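Local coordinates for protein cytochrome P450 (Bacillus megaterium, PDB 5L92) that binds heme and the steroid corticosterone and, as a bacterial cytochrome P450 monooxygenase, probably hydroxylates steroids, at residues N24-Y29 with F391-K396; W28-R33 with D329-K334; T254-M259 with F382-I387. All coordinates share one frame; numbering follows the deposited sequence.

Contact 1. Residues N24-Y29 with F391-K396. With C0R (corticosterone), chain D.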
loop_
_atom_site.group_PDB
_atom_site.type_symbol
_atom_site.label_atom_id
_atom_site.label_comp_id
_atom_site.label_asym_id
_atom_site.label_seq_id
_atom_site.Cartn_x
_atom_site.Cartn_y
_atom_site.Cartn_z
ATOM N N ASN A 24 7.231 3.131 -15.275
ATOM C CA ASN A 24 8.686 3.089 -15.143
ATOM C C ASN A 24 9.189 4.520 -14.941
ATOM O O ASN A 24 9.794 5.133 -15.831
ATOM C CB ASN A 24 9.332 2.383 -16.338
ATOM C CG ASN A 24 8.928 0.896 -16.427
ATOM O OD1 ASN A 24 9.441 0.053 -15.692
ATOM N ND2 ASN A 24 7.987 0.586 -17.309
ATOM N N PRO A 25 8.946 5.076 -13.758
ATOM C CA PRO A 25 9.438 6.416 -13.423
ATOM C C PRO A 25 10.908 6.466 -13.028
ATOM O O PRO A 25 11.404 7.546 -12.683
ATOM C CB PRO A 25 8.546 6.806 -12.226
ATOM C CG PRO A 25 8.243 5.470 -11.550
ATOM C CD PRO A 25 8.130 4.479 -12.680
ATOM N N PHE A 26 11.635 5.354 -13.120
ATOM C CA PHE A 26 12.933 5.273 -12.453
ATOM C C PHE A 26 14.040 6.055 -13.159
ATOM O O PHE A 26 14.974 6.487 -12.488
ATOM C CB PHE A 26 13.313 3.798 -12.265
ATOM C CG PHE A 26 12.166 2.976 -11.671
ATOM C CD1 PHE A 26 11.791 3.158 -10.376
ATOM C CD2 PHE A 26 11.470 2.069 -12.443
ATOM C CE1 PHE A 26 10.737 2.428 -9.830
ATOM C CE2 PHE A 26 10.431 1.348 -11.905
ATOM C CZ PHE A 26 10.055 1.550 -10.607
ATOM N N SER A 27 13.935 6.300 -14.458
ATOM C CA SER A 27 14.921 7.164 -15.114
ATOM C C SER A 27 14.796 8.607 -14.632
ATOM O O SER A 27 15.806 9.283 -14.395
ATOM C CB SER A 27 14.760 7.090 -16.635
ATOM O OG SER A 27 15.271 5.871 -17.110
ATOM N N TRP A 28 13.563 9.079 -14.470
ATOM C CA TRP A 28 13.305 10.385 -13.872
ATOM C C TRP A 28 13.877 10.493 -12.462
ATOM O O TRP A 28 14.568 11.475 -12.137
ATOM C CB TRP A 28 11.810 10.648 -13.835
ATOM C CG TRP A 28 11.443 12.004 -13.236
ATOM C CD1 TRP A 28 11.899 13.238 -13.650
ATOM C CD2 TRP A 28 10.577 12.260 -12.109
ATOM N NE1 TRP A 28 11.357 14.235 -12.858
ATOM C CE2 TRP A 28 10.545 13.664 -11.912
ATOM C CE3 TRP A 28 9.822 11.446 -11.255
ATOM C CZ2 TRP A 28 9.762 14.263 -10.926
ATOM C CZ3 TRP A 28 9.058 12.042 -10.270
ATOM C CH2 TRP A 28 9.044 13.440 -10.106
ATOM N N TYR A 29 13.538 9.523 -11.586
ATOM C CA TYR A 29 14.109 9.487 -10.240
ATOM C C TYR A 29 15.633 9.600 -10.284
ATOM O O TYR A 29 16.240 10.339 -9.500
ATOM C CB TYR A 29 13.736 8.181 -9.511
ATOM C CG TYR A 29 12.275 7.880 -9.199
ATOM C CD1 TYR A 29 11.303 8.874 -9.159
ATOM C CD2 TYR A 29 11.889 6.576 -8.903
ATOM C CE1 TYR A 29 9.974 8.560 -8.875
ATOM C CE2 TYR A 29 10.594 6.259 -8.629
ATOM C CZ TYR A 29 9.634 7.254 -8.591
ATOM O OH TYR A 29 8.340 6.934 -8.297
ATOM N N PHE A 391 -1.101 7.582 -5.212
ATOM C CA PHE A 391 -1.005 6.975 -3.900
ATOM C C PHE A 391 -0.599 5.496 -3.968
ATOM O O PHE A 391 0.016 4.992 -3.010
ATOM C CB PHE A 391 -2.341 7.113 -3.157
ATOM C CG PHE A 391 -2.730 8.520 -2.837
ATOM C CD1 PHE A 391 -1.973 9.299 -1.976
ATOM C CD2 PHE A 391 -3.906 9.051 -3.359
ATOM C CE1 PHE A 391 -2.382 10.601 -1.650
ATOM C CE2 PHE A 391 -4.318 10.344 -3.043
ATOM C CZ PHE A 391 -3.561 11.117 -2.192
ATOM N N VAL A 392 -0.898 4.794 -5.073
ATOM C CA VAL A 392 -0.487 3.400 -5.216
ATOM C C VAL A 392 0.135 3.161 -6.590
ATOM O O VAL A 392 -0.094 3.895 -7.547
ATOM C CB VAL A 392 -1.643 2.403 -4.957
ATOM C CG1 VAL A 392 -2.160 2.587 -3.558
ATOM C CG2 VAL A 392 -2.759 2.558 -5.981
ATOM N N TYR A 393 0.930 2.101 -6.668
ATOM C CA TYR A 393 1.735 1.806 -7.840
ATOM C C TYR A 393 1.517 0.331 -8.191
ATOM O O TYR A 393 1.854 -0.568 -7.415
ATOM C CB TYR A 393 3.202 2.132 -7.563
ATOM C CG TYR A 393 4.127 1.626 -8.647
ATOM C CD1 TYR A 393 4.380 2.385 -9.775
ATOM C CD2 TYR A 393 4.739 0.385 -8.550
ATOM C CE1 TYR A 393 5.242 1.922 -10.796
ATOM C CE2 TYR A 393 5.608 -0.083 -9.559
ATOM C CZ TYR A 393 5.848 0.700 -10.673
ATOM O OH TYR A 393 6.676 0.217 -11.673
ATOM N N GLY A 394 0.883 0.070 -9.318
ATOM C CA GLY A 394 0.562 -1.304 -9.625
ATOM C C GLY A 394 -0.154 -1.385 -10.942
ATOM O O GLY A 394 -0.294 -0.390 -11.656
ATOM N N LEU A 395 -0.600 -2.589 -11.253
ATOM C CA LEU A 395 -1.331 -2.854 -12.478
ATOM C C LEU A 395 -2.791 -3.158 -12.185
ATOM O O LEU A 395 -3.121 -3.767 -11.179
ATOM C CB LEU A 395 -0.697 -4.018 -13.215
ATOM C CG LEU A 395 0.778 -3.800 -13.508
ATOM C CD1 LEU A 395 1.320 -5.056 -14.160
ATOM C CD2 LEU A 395 1.007 -2.575 -14.421
ATOM N N LYS A 396 -3.654 -2.774 -13.115
ATOM C CA LYS A 396 -5.080 -3.037 -12.985
ATOM C C LYS A 396 -5.454 -4.460 -13.376
ATOM O O LYS A 396 -6.483 -4.974 -12.913
ATOM C CB LYS A 396 -5.851 -2.053 -13.853
ATOM C CG LYS A 396 -5.538 -0.554 -13.506
ATOM C CD LYS A 396 -6.019 0.411 -14.571
ATOM C CE LYS A 396 -7.488 0.237 -14.872
ATOM N NZ LYS A 396 -8.319 0.184 -13.633
HETATM C C1 C0R D . -1.251 3.938 2.282
HETATM C C2 C0R D . -0.559 2.620 2.673
HETATM C C3 C0R D . -1.440 1.618 3.552
HETATM C C4 C0R D . -3.036 1.739 3.397
HETATM C C5 C0R D . -3.611 2.903 2.588
HETATM C C6 C0R D . -5.178 2.997 2.377
HETATM C C7 C0R D . -5.669 4.510 2.718
HETATM C C8 C0R D . -4.858 5.550 1.967
HETATM C C9 C0R D . -3.288 5.400 2.159
HETATM C C10 C0R D . -2.694 3.967 1.910
HETATM C C11 C0R D . -2.557 6.601 1.377
HETATM C C12 C0R D . -3.179 8.061 1.810
HETATM C C13 C0R D . -4.674 8.189 1.609
HETATM C C14 C0R D . -5.398 6.933 2.380
HETATM C C15 C0R D . -6.692 7.129 2.137
HETATM C C16 C0R D . -6.863 8.732 2.262
HETATM C C17 C0R D . -5.245 9.258 2.218
HETATM C C18 C0R D . -5.026 8.183 0.084
HETATM C C19 C0R D . -2.783 3.555 0.422
HETATM C C20 C0R D . -5.120 10.636 1.511
HETATM C C21 C0R D . -4.213 11.751 2.055
HETATM O O1 C0R D . -1.028 0.697 4.250
HETATM O O2 C0R D . -2.671 6.440 0.063
HETATM O O3 C0R D . -5.768 10.853 0.493
HETATM O O4 C0R D . -4.183 12.779 1.069
#
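The hydroxyl of Y393, approached by CZ and CE2 of F26, is held by two hydrogen bonds, as donor to F23 O and as acceptor from R286 NH1. The same arginine also reaches N24 OD1 through NH2, tying both segments to one guanidinium. Against this polar end F26 advances from the opposite direction, its CZ 3.8 Å from Y393 OH, in an oblique approach. P25 completes the apolar side, with CD at 4.3 Å from Y393 CE1; the same P25 CD sits 3.9 Å above the F26 ring, over its centre, so proline and phenylalanine form one packed unit at the start of helix 26-33. With CG anti to the backbone N (chi1 170°), the Y393 ring is carried out toward that helix start, where F23 stacks on it. Segment 391-396 forms the tip and returning arm of a hairpin-like excursion between strands 377-378 and 399-401; this region probably corresponds to substrate recognition site 6 of other P450s. Accordingly, F391 faces the steroid: its CB lies 3.3 Å from corticosterone O2, the oxygen on C11, and the angular methyl C18 sits 3.6 Å above one face of its ring, over the centre. At the far end of that ring, F391 CZ is 3.5 Å from the ketone oxygen O3 of the side chain of the steroid.

Contact 2. Residues W28-R33 with D329-K334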
loop_
_atom_site.group_PDB
_atom_site.type_symbol
_atom_site.label_atom_id
_atom_site.label_comp_id
_atom_site.label_asym_id
_atom_site.label_seq_id
_atom_site.Cartn_x
_atom_site.Cartn_y
_atom_site.Cartn_z
ATOM N N TRP A 28 13.563 9.079 -14.470
ATOM C CA TRP A 28 13.305 10.385 -13.872
ATOM C C TRP A 28 13.877 10.493 -12.462
ATOM O O TRP A 28 14.568 11.475 -12.137
ATOM C CB TRP A 28 11.810 10.648 -13.835
ATOM C CG TRP A 28 11.443 12.004 -13.236
ATOM C CD1 TRP A 28 11.899 13.238 -13.650
ATOM C CD2 TRP A 28 10.577 12.260 -12.109
ATOM N NE1 TRP A 28 11.357 14.235 -12.858
ATOM C CE2 TRP A 28 10.545 13.664 -11.912
ATOM C CE3 TRP A 28 9.822 11.446 -11.255
ATOM C CZ2 TRP A 28 9.762 14.263 -10.926
ATOM C CZ3 TRP A 28 9.058 12.042 -10.270
ATOM C CH2 TRP A 28 9.044 13.440 -10.106
ATOM N N TYR A 29 13.538 9.523 -11.586
ATOM C CA TYR A 29 14.109 9.487 -10.240
ATOM C C TYR A 29 15.633 9.600 -10.284
ATOM O O TYR A 29 16.240 10.339 -9.500
ATOM C CB TYR A 29 13.736 8.181 -9.511
ATOM C CG TYR A 29 12.275 7.880 -9.199
ATOM C CD1 TYR A 29 11.303 8.874 -9.159
ATOM C CD2 TYR A 29 11.889 6.576 -8.903
ATOM C CE1 TYR A 29 9.974 8.560 -8.875
ATOM C CE2 TYR A 29 10.594 6.259 -8.629
ATOM C CZ TYR A 29 9.634 7.254 -8.591
ATOM O OH TYR A 29 8.340 6.934 -8.297
ATOM N N GLU A 30 16.269 8.809 -11.142
ATOM C CA GLU A 30 17.729 8.798 -11.213
ATOM C C GLU A 30 18.271 10.164 -11.623
ATOM O O GLU A 30 19.189 10.695 -10.984
ATOM C CB GLU A 30 18.190 7.727 -12.189
ATOM C CG GLU A 30 19.703 7.671 -12.427
ATOM C CD GLU A 30 20.060 6.556 -13.373
ATOM O OE1 GLU A 30 19.601 6.599 -14.536
ATOM O OE2 GLU A 30 20.763 5.620 -12.948
ATOM N N GLU A 31 17.724 10.735 -12.697
ATOM C CA GLU A 31 18.079 12.090 -13.102
ATOM C C GLU A 31 18.066 13.042 -11.910
ATOM O O GLU A 31 19.040 13.764 -11.669
ATOM C CB GLU A 31 17.113 12.593 -14.190
ATOM C CG GLU A 31 17.472 13.967 -14.801
ATOM C CD GLU A 31 18.836 13.969 -15.496
ATOM O OE1 GLU A 31 19.235 12.921 -16.055
ATOM O OE2 GLU A 31 19.516 15.018 -15.468
ATOM N N MET A 32 16.958 13.062 -11.157
ATOM C CA MET A 32 16.814 14.018 -10.052
ATOM C C MET A 32 17.772 13.701 -8.910
ATOM O O MET A 32 18.381 14.609 -8.337
ATOM C CB MET A 32 15.366 14.012 -9.536
ATOM C CG MET A 32 14.326 14.491 -10.523
ATOM S SD MET A 32 14.708 16.084 -11.268
ATOM C CE MET A 32 14.652 15.743 -13.036
ATOM N N ARG A 33 17.890 12.417 -8.541
ATOM C CA ARG A 33 18.828 12.009 -7.496
ATOM C C ARG A 33 20.230 12.537 -7.779
ATOM O O ARG A 33 20.922 13.010 -6.872
ATOM C CB ARG A 33 18.876 10.478 -7.372
ATOM C CG ARG A 33 18.039 9.915 -6.259
ATOM C CD ARG A 33 18.374 8.465 -5.889
ATOM N NE ARG A 33 18.868 7.652 -6.994
ATOM C CZ ARG A 33 18.118 7.080 -7.932
ATOM N NH1 ARG A 33 16.802 7.222 -7.930
ATOM N NH2 ARG A 33 18.700 6.370 -8.885
ATOM N N ASP A 329 24.318 -1.694 -7.458
ATOM C CA ASP A 329 23.681 -2.047 -8.735
ATOM C C ASP A 329 22.177 -1.851 -8.635
ATOM O O ASP A 329 21.383 -2.775 -8.873
ATOM C CB ASP A 329 23.995 -3.476 -9.141
ATOM C CG ASP A 329 25.470 -3.707 -9.291
ATOM O OD1 ASP A 329 26.075 -3.025 -10.143
ATOM O OD2 ASP A 329 26.016 -4.549 -8.550
ATOM N N PRO A 330 21.783 -0.685 -8.198
ATOM C CA PRO A 330 20.405 -0.358 -7.894
ATOM C C PRO A 330 19.357 -0.642 -8.912
ATOM O O PRO A 330 18.273 -0.951 -8.539
ATOM C CB PRO A 330 20.478 1.128 -7.608
ATOM C CG PRO A 330 21.691 1.590 -8.233
ATOM C CD PRO A 330 22.636 0.489 -8.194
ATOM N N GLU A 331 19.690 -0.525 -10.178
ATOM C CA GLU A 331 18.718 -0.735 -11.208
ATOM C C GLU A 331 18.542 -2.222 -11.576
ATOM O O GLU A 331 17.836 -2.551 -12.474
ATOM C CB GLU A 331 18.990 0.181 -12.407
ATOM C CG GLU A 331 19.254 1.682 -12.123
ATOM C CD GLU A 331 18.099 2.532 -11.471
ATOM O OE1 GLU A 331 16.994 2.593 -11.948
ATOM O OE2 GLU A 331 18.318 3.251 -10.496
ATOM N N VAL A 332 19.179 -3.106 -10.830
ATOM C CA VAL A 332 19.083 -4.518 -11.046
ATOM C C VAL A 332 18.298 -5.271 -10.004
ATOM O O VAL A 332 18.587 -5.232 -8.852
ATOM C CB VAL A 332 20.477 -5.159 -11.168
ATOM C CG1 VAL A 332 20.382 -6.627 -11.408
ATOM C CG2 VAL A 332 21.230 -4.538 -12.303
ATOM N N PHE A 333 17.303 -5.970 -10.484
ATOM C CA PHE A 333 16.482 -6.841 -9.676
ATOM C C PHE A 333 17.282 -8.089 -9.278
ATOM O O PHE A 333 17.675 -8.853 -10.087
ATOM C CB PHE A 333 15.226 -7.214 -10.423
ATOM C CG PHE A 333 14.269 -8.021 -9.647
ATOM C CD1 PHE A 333 13.451 -7.453 -8.723
ATOM C CD2 PHE A 333 14.164 -9.353 -9.864
ATOM C CE1 PHE A 333 12.560 -8.200 -8.034
ATOM C CE2 PHE A 333 13.280 -10.111 -9.169
ATOM C CZ PHE A 333 12.476 -9.536 -8.256
ATOM N N LYS A 334 17.504 -8.270 -8.002
ATOM C CA LYS A 334 18.283 -9.409 -7.506
ATOM C C LYS A 334 17.472 -10.142 -6.441
ATOM O O LYS A 334 17.320 -9.630 -5.324
ATOM C CB LYS A 334 19.614 -8.946 -6.912
ATOM C CG LYS A 334 20.563 -8.250 -7.876
ATOM C CD LYS A 334 21.909 -7.912 -7.185
ATOM C CE LYS A 334 22.830 -7.041 -8.030
ATOM N NZ LYS A 334 23.801 -6.297 -7.154
HETATM O O HOH W 1 16.259 5.335 -10.303
#
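R33 and E331 meet from opposite directions in a salt bridge, R33 NH2 lying 3.5 Å from E331 OE2. Although the guanidinium and carboxylate planes are only 11° apart, the oxygen comes obliquely to the guanidinium. A water fills in at the guanidinium edge, in its plane: R33 NH2 donates to it at 3.0 Å, and the water also lies 2.9 Å from E331 OE2, to which it can donate a hydrogen bond, though other acceptors compete for its hydrogens. E30 OE2 stands 4.2 Å from E331 OE2, two like charges with carboxylate planes turned by 40°. Further out, S319 OG hydrogen-bonds R33 NH1, and R322 takes the other oxygen of E331, OE1, in a second salt bridge. CG of E331 runs toward helix 26-33, and the bend at chi2 (-63°) turns the carboxylate aside at the end of that course. Its backbone belongs to a type I turn, closed by V332 N to D329 O at 3.0 Å, and K334 NZ forms a salt bridge with D329 OD2 (3.1 Å) within the same segment. The contact thus joins helix 26-33, near the N-terminus, to the loop before the heme-binding cysteine, the meander of P450s. Two arginines on one carboxylate probably keep E331 ionised and offset the nearby charge of E30.

Contact 3. Residues T254-M259 with F382-I387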
loop_
_atom_site.group_PDB
_atom_site.type_symbol
_atom_site.label_atom_id
_atom_site.label_comp_id
_atom_site.label_asym_id
_atom_site.label_seq_id
_atom_site.Cartn_x
_atom_site.Cartn_y
_atom_site.Cartn_z
ATOM N N THR A 254 5.144 -8.651 -8.032
ATOM C CA THR A 254 6.138 -9.707 -7.941
ATOM C C THR A 254 6.069 -10.592 -9.165
ATOM O O THR A 254 7.099 -10.916 -9.770
ATOM C CB THR A 254 5.944 -10.574 -6.686
ATOM O OG1 THR A 254 6.300 -9.835 -5.521
ATOM C CG2 THR A 254 6.858 -11.796 -6.754
ATOM N N ILE A 255 4.858 -10.997 -9.535
ATOM C CA ILE A 255 4.669 -11.797 -10.728
ATOM C C ILE A 255 5.178 -11.034 -11.940
ATOM O O ILE A 255 5.836 -11.607 -12.818
ATOM C CB ILE A 255 3.190 -12.182 -10.888
ATOM C CG1 ILE A 255 2.731 -13.110 -9.735
ATOM C CG2 ILE A 255 2.920 -12.848 -12.229
ATOM C CD1 ILE A 255 3.367 -14.398 -9.739
ATOM N N TYR A 256 4.899 -9.731 -11.995
ATOM C CA TYR A 256 5.408 -8.919 -13.095
ATOM C C TYR A 256 6.929 -8.965 -13.146
ATOM O O TYR A 256 7.511 -9.126 -14.220
ATOM C CB TYR A 256 4.913 -7.477 -13.002
ATOM C CG TYR A 256 5.290 -6.697 -14.237
ATOM C CD1 TYR A 256 6.504 -6.026 -14.315
ATOM C CD2 TYR A 256 4.453 -6.679 -15.339
ATOM C CE1 TYR A 256 6.860 -5.335 -15.446
ATOM C CE2 TYR A 256 4.796 -6.019 -16.461
ATOM C CZ TYR A 256 6.010 -5.334 -16.516
ATOM O OH TYR A 256 6.358 -4.676 -17.650
ATOM N N CYS A 257 7.590 -8.839 -11.998
ATOM C CA CYS A 257 9.050 -8.822 -11.994
ATOM C C CYS A 257 9.623 -10.175 -12.424
ATOM O O CYS A 257 10.630 -10.216 -13.150
ATOM C CB CYS A 257 9.590 -8.452 -10.619
ATOM S SG CYS A 257 9.435 -6.691 -10.130
ATOM N N LEU A 258 8.986 -11.287 -12.008
ATOM C CA LEU A 258 9.498 -12.616 -12.319
ATOM C C LEU A 258 9.292 -12.969 -13.779
ATOM O O LEU A 258 10.102 -13.705 -14.362
ATOM C CB LEU A 258 8.857 -13.675 -11.397
ATOM C CG LEU A 258 9.186 -13.519 -9.921
ATOM C CD1 LEU A 258 8.345 -14.459 -9.101
ATOM C CD2 LEU A 258 10.656 -13.682 -9.551
ATOM N N MET A 259 8.235 -12.441 -14.388
ATOM C CA MET A 259 8.005 -12.605 -15.812
ATOM C C MET A 259 8.921 -11.714 -16.642
ATOM O O MET A 259 9.340 -12.103 -17.739
ATOM C CB MET A 259 6.547 -12.314 -16.139
ATOM C CG MET A 259 5.540 -13.320 -15.489
ATOM S SD MET A 259 5.670 -15.024 -16.039
ATOM C CE MET A 259 6.753 -15.667 -14.778
ATOM N N PHE A 382 -2.113 -10.213 -22.767
ATOM C CA PHE A 382 -1.548 -9.289 -21.836
ATOM C C PHE A 382 -1.349 -7.908 -22.395
ATOM O O PHE A 382 -0.891 -7.745 -23.472
ATOM C CB PHE A 382 -0.230 -9.792 -21.266
ATOM C CG PHE A 382 0.489 -8.779 -20.431
ATOM C CD1 PHE A 382 1.250 -7.841 -21.043
ATOM C CD2 PHE A 382 0.357 -8.741 -19.084
ATOM C CE1 PHE A 382 1.883 -6.886 -20.337
ATOM C CE2 PHE A 382 0.978 -7.772 -18.361
ATOM C CZ PHE A 382 1.756 -6.852 -18.989
ATOM N N GLU A 383 -1.686 -6.932 -21.581
ATOM C CA GLU A 383 -1.492 -5.530 -21.875
ATOM C C GLU A 383 -1.107 -4.851 -20.584
ATOM O O GLU A 383 -1.674 -5.138 -19.596
ATOM C CB GLU A 383 -2.749 -4.873 -22.404
ATOM C CG GLU A 383 -2.988 -4.912 -23.887
ATOM C CD GLU A 383 -4.434 -4.635 -24.241
ATOM O OE1 GLU A 383 -4.950 -3.583 -23.851
ATOM O OE2 GLU A 383 -5.086 -5.473 -24.878
ATOM N N LEU A 384 -0.156 -3.938 -20.631
ATOM C CA LEU A 384 0.301 -3.171 -19.475
ATOM C C LEU A 384 -0.729 -2.081 -19.165
ATOM O O LEU A 384 -0.961 -1.173 -19.980
ATOM C CB LEU A 384 1.684 -2.577 -19.758
ATOM C CG LEU A 384 2.336 -1.857 -18.594
ATOM C CD1 LEU A 384 2.836 -2.845 -17.571
ATOM C CD2 LEU A 384 3.446 -0.923 -19.062
ATOM N N LYS A 385 -1.357 -2.158 -17.997
ATOM C CA LYS A 385 -2.391 -1.192 -17.604
ATOM C C LYS A 385 -2.124 -0.688 -16.193
ATOM O O LYS A 385 -2.747 -1.156 -15.230
ATOM C CB LYS A 385 -3.790 -1.796 -17.712
ATOM C CG LYS A 385 -4.082 -2.387 -19.079
ATOM C CD LYS A 385 -5.540 -2.727 -19.189
ATOM C CE LYS A 385 -5.856 -3.479 -20.444
ATOM N NZ LYS A 385 -7.184 -4.142 -20.322
ATOM N N PRO A 386 -1.244 0.307 -16.046
ATOM C CA PRO A 386 -0.931 0.832 -14.713
ATOM C C PRO A 386 -2.127 1.512 -14.069
ATOM O O PRO A 386 -2.891 2.214 -14.721
ATOM C CB PRO A 386 0.185 1.843 -14.974
ATOM C CG PRO A 386 0.582 1.659 -16.405
ATOM C CD PRO A 386 -0.585 1.086 -17.104
ATOM N N ILE A 387 -2.253 1.329 -12.758
ATOM C CA ILE A 387 -3.282 2.048 -12.022
ATOM C C ILE A 387 -3.043 3.554 -12.151
ATOM O O ILE A 387 -1.902 4.032 -12.079
ATOM C CB ILE A 387 -3.285 1.606 -10.553
ATOM C CG1 ILE A 387 -3.636 0.104 -10.451
ATOM C CG2 ILE A 387 -4.302 2.461 -9.757
ATOM C CD1 ILE A 387 -3.066 -0.639 -9.204
#
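The Y256 side chain crosses those of F382 and L384, each at about a right angle, and its CE2 is the atom that touches both. F382 brings its CZ to the edge of the tyrosine, near the ring plane, 4.0 Å from Y256 CE2. Relative to the F382 ring the approach is oblique. L384 contributes one methyl, oblique to the tyrosine ring: L384 CD1 lies 3.9 Å from Y256 CE2 and 4.0 Å from Y256 OH. Y256 leaves its helix with CG anti to the backbone N (chi1 -172°), which extends the ring away from the helix axis and carries its end to the loop. The interface is purely van der Waals, and two further aromatic residues adjoin it: W378 and F23 each meet Y256 edge-to-face, and W378 also meets F382 with planes at about 55°. An alanine at Y256 would remove the whole ring, and is likely to leave a gap against F382 CZ and L384 CD1 and deprive W378 and F23 of their common partner. Helix 247-260 is the C-terminal part of the long central helix of the P450 fold, and segment 382-387 is the outgoing arm between strands 377-378 and 399-401. Away from that loop, T254 and I255 pack on helix 355-372, T254 and C257 on helix 275-285, and L258 and M259 on helix 262-270.

Contacts 1 and 2 share helix 26-33, their centres 12 Å apart; F26 CB of contact 1 lies 3.9 Å from E331 OE1 of contact 2. Contact 3, also 12 Å from contact 1, is nested within the chain loop that contact 1 closes, and the two use opposite arms of the same hairpin-like excursion: K396 N to K385 O and G394 O to I387 N, both 2.8 Å, are probable hydrogen bonds. Contacts 2 and 3 are 19 Å apart, yet F333 CZ lies 3.9 Å from C257 CB. Only contact 1 includes a corticosterone-pocket residue, F391, which is not among its packing residues; the Y393 side chain stays about 9 Å from the heme.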